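CalU16 (Micromonospora echinospora, PDB 4FPW) is an AHA1-family protein that probably confers self-resistance to an enediyne antibiotic on the producing bacterium by a self-sacrifice mechanism. Local coordinates at residues 25-31 with 105-111. Sequence-based numbering, arbitrary orientation.
Sequences IRQRYDA and DGTLLEL
R26 reaches along E110 on one face of a two-stranded antiparallel pairing, the two side chains running side by side in the same direction. From R26, CB lies 4.1 Å from L108 CD1, CG rests against E110 CG, and CD passes E110 CD, the carboxyl carbon. NE then meets E110 OE2 at 3.5 Å, a weak hydrogen bond within a salt bridge. With CG anti to the carbonyl carbon (chi1 -49°) and the chain extended as far as NE, the guanidinium is carried beside the carboxylate, whose plane stands 89° from its own. Each charge has a second partner: R26 NH1 bridges to E7 on one neighbouring strand and E110 OE2 to R99 on the other, a run of alternating charges across four strands.

On the other face Y29 turns its ring edge to L109, CE2 lying 3.6 Å from L109 CB, while L109 also packs on L98 and L100. Farther along, I25 and Q27 touch L132 of helix 118-138. The backbones between are joined at the hydrogen-bonded pairs I25–L111, Q27–L109 and Y29–T107. The bond from Y29 N to T107 O is nearly straight, at 169°, whereas L109 N to Q27 O is bent and weak. Where strand 25-29 ends and strand 106-111 begins, a water donates to both D30 OD1 and D105 OD1, linking two acidic side chains.

The pairing of strands 20-29 and 106-115, distant in sequence but adjacent in the curved antiparallel sheet that packs against the long helix 118-138, is characteristic of the Bet v 1-like helix-grip fold.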
loop_
_atom_site.group_PDB
_atom_site.type_symbol
_atom_site.label_atom_id
_atom_site.label_comp_id
_atom_site.label_asym_id
_atom_site.label_seq_id
_atom_site.Cartn_x
_atom_site.Cartn_y
_atom_site.Cartn_z
ATOM N N ILE A 25 -4.557 -3.497 5.014
ATOM C CA ILE A 25 -4.105 -4.817 4.658
ATOM C C ILE A 25 -3.045 -5.204 5.656
ATOM O O ILE A 25 -2.107 -4.435 5.884
ATOM C CB ILE A 25 -3.530 -4.826 3.244
ATOM C CG1 ILE A 25 -4.673 -4.763 2.237
ATOM C CG2 ILE A 25 -2.678 -6.068 2.985
ATOM C CD1 ILE A 25 -4.215 -4.350 0.857
ATOM N N ARG A 26 -3.217 -6.388 6.252
ATOM C CA ARG A 26 -2.293 -6.903 7.245
ATOM C C ARG A 26 -1.784 -8.247 6.789
ATOM O O ARG A 26 -2.566 -9.146 6.455
ATOM C CB ARG A 26 -2.973 -7.065 8.603
ATOM C CG ARG A 26 -3.758 -5.839 9.076
ATOM C CD ARG A 26 -4.086 -5.960 10.556
ATOM N NE ARG A 26 -4.647 -4.724 11.103
ATOM C CZ ARG A 26 -5.943 -4.469 11.292
ATOM N NH1 ARG A 26 -6.895 -5.355 10.986
ATOM N NH2 ARG A 26 -6.295 -3.297 11.808
ATOM N N GLN A 27 -0.465 -8.367 6.780
ATOM C CA GLN A 27 0.217 -9.553 6.337
ATOM C C GLN A 27 1.450 -9.715 7.178
ATOM O O GLN A 27 2.136 -8.734 7.501
ATOM C CB GLN A 27 0.651 -9.414 4.899
ATOM C CG GLN A 27 -0.489 -9.222 3.918
ATOM C CD GLN A 27 0.011 -9.236 2.497
ATOM O OE1 GLN A 27 0.900 -8.464 2.146
ATOM N NE2 GLN A 27 -0.555 -10.109 1.667
ATOM N N ARG A 28 1.731 -10.964 7.530
ATOM C CA ARG A 28 2.859 -11.259 8.357
ATOM C C ARG A 28 3.923 -11.848 7.459
ATOM O O ARG A 28 3.613 -12.650 6.574
ATOM C CB ARG A 28 2.458 -12.235 9.453
ATOM C CG ARG A 28 3.183 -11.959 10.749
ATOM C CD ARG A 28 3.290 -13.191 11.613
ATOM N NE ARG A 28 4.613 -13.284 12.207
ATOM C CZ ARG A 28 5.043 -14.329 12.900
ATOM N NH1 ARG A 28 4.242 -15.379 13.092
ATOM N NH2 ARG A 28 6.282 -14.330 13.401
ATOM N N TYR A 29 5.169 -11.430 7.658
ATOM C CA TYR A 29 6.278 -12.038 6.938
ATOM C C TYR A 29 7.314 -12.572 7.886
ATOM O O TYR A 29 7.545 -12.039 8.973
ATOM C CB TYR A 29 6.939 -11.068 5.965
ATOM C CG TYR A 29 5.972 -10.477 4.974
ATOM C CD1 TYR A 29 5.614 -11.167 3.818
ATOM C CD2 TYR A 29 5.406 -9.236 5.199
ATOM C CE1 TYR A 29 4.722 -10.630 2.922
ATOM C CE2 TYR A 29 4.513 -8.695 4.313
ATOM C CZ TYR A 29 4.175 -9.389 3.177
ATOM O OH TYR A 29 3.281 -8.801 2.310
ATOM N N ASP A 30 7.948 -13.634 7.403
ATOM C CA ASP A 30 8.920 -14.444 8.114
ATOM C C ASP A 30 10.332 -13.895 7.854
ATOM O O ASP A 30 11.310 -14.639 7.849
ATOM C CB ASP A 30 8.776 -15.867 7.555
ATOM C CG ASP A 30 9.376 -16.931 8.431
ATOM O OD1 ASP A 30 9.698 -16.669 9.615
ATOM O OD2 ASP A 30 9.521 -18.053 7.900
ATOM N N ALA A 31 10.421 -12.594 7.585
ATOM C CA ALA A 31 11.692 -11.908 7.437
ATOM C C ALA A 31 11.700 -10.841 8.509
ATOM O O ALA A 31 10.660 -10.527 9.061
ATOM C CB ALA A 31 11.803 -11.293 6.060
ATOM N N ASP A 105 10.724 -13.008 15.555
ATOM C CA ASP A 105 11.734 -12.961 14.487
ATOM C C ASP A 105 11.225 -12.392 13.144
ATOM O O ASP A 105 12.026 -12.199 12.218
ATOM C CB ASP A 105 12.326 -14.363 14.267
ATOM C CG ASP A 105 11.256 -15.433 14.003
ATOM O OD1 ASP A 105 10.048 -15.141 14.147
ATOM O OD2 ASP A 105 11.631 -16.580 13.669
ATOM N N GLY A 106 9.919 -12.126 13.042
ATOM C CA GLY A 106 9.299 -11.669 11.789
ATOM C C GLY A 106 8.700 -10.268 11.857
ATOM O O GLY A 106 9.020 -9.475 12.744
ATOM N N THR A 107 7.830 -9.945 10.907
ATOM C CA THR A 107 7.213 -8.608 10.871
ATOM C C THR A 107 5.729 -8.643 10.481
ATOM O O THR A 107 5.341 -9.436 9.617
ATOM C CB THR A 107 8.028 -7.604 9.998
ATOM O OG1 THR A 107 7.198 -7.017 8.990
ATOM C CG2 THR A 107 9.191 -8.264 9.312
ATOM N N LEU A 108 4.912 -7.805 11.140
ATOM C CA LEU A 108 3.495 -7.623 10.761
ATOM C C LEU A 108 3.313 -6.365 9.899
ATOM O O LEU A 108 3.072 -5.273 10.405
ATOM C CB LEU A 108 2.539 -7.567 11.979
ATOM C CG LEU A 108 1.074 -7.132 11.636
ATOM C CD1 LEU A 108 0.458 -8.021 10.571
ATOM C CD2 LEU A 108 0.116 -7.044 12.817
ATOM N N LEU A 109 3.406 -6.519 8.589
ATOM C CA LEU A 109 3.218 -5.377 7.699
ATOM C C LEU A 109 1.799 -4.867 7.813
ATOM O O LEU A 109 0.878 -5.660 7.991
ATOM C CB LEU A 109 3.522 -5.773 6.257
ATOM C CG LEU A 109 3.169 -4.769 5.159
ATOM C CD1 LEU A 109 4.225 -4.786 4.081
ATOM C CD2 LEU A 109 1.814 -5.047 4.528
ATOM N N GLU A 110 1.622 -3.546 7.726
ATOM C CA GLU A 110 0.296 -2.956 7.614
ATOM C C GLU A 110 0.315 -1.857 6.570
ATOM O O GLU A 110 1.099 -0.909 6.665
ATOM C CB GLU A 110 -0.206 -2.399 8.959
ATOM C CG GLU A 110 -0.640 -3.496 9.928
ATOM C CD GLU A 110 -1.478 -3.020 11.104
ATOM O OE1 GLU A 110 -1.291 -3.595 12.203
ATOM O OE2 GLU A 110 -2.335 -2.120 10.926
ATOM N N LEU A 111 -0.549 -1.991 5.573
ATOM C CA LEU A 111 -0.627 -1.013 4.523
ATOM C C LEU A 111 -2.024 -0.469 4.412
ATOM O O LEU A 111 -2.958 -1.213 4.081
ATOM C CB LEU A 111 -0.185 -1.578 3.186
ATOM C CG LEU A 111 -0.019 -0.467 2.138
ATOM C CD1 LEU A 111 1.181 -0.776 1.271
ATOM C CD2 LEU A 111 -1.256 -0.292 1.272
HETATM O O HOH W 1 8.957 -15.394 11.784
#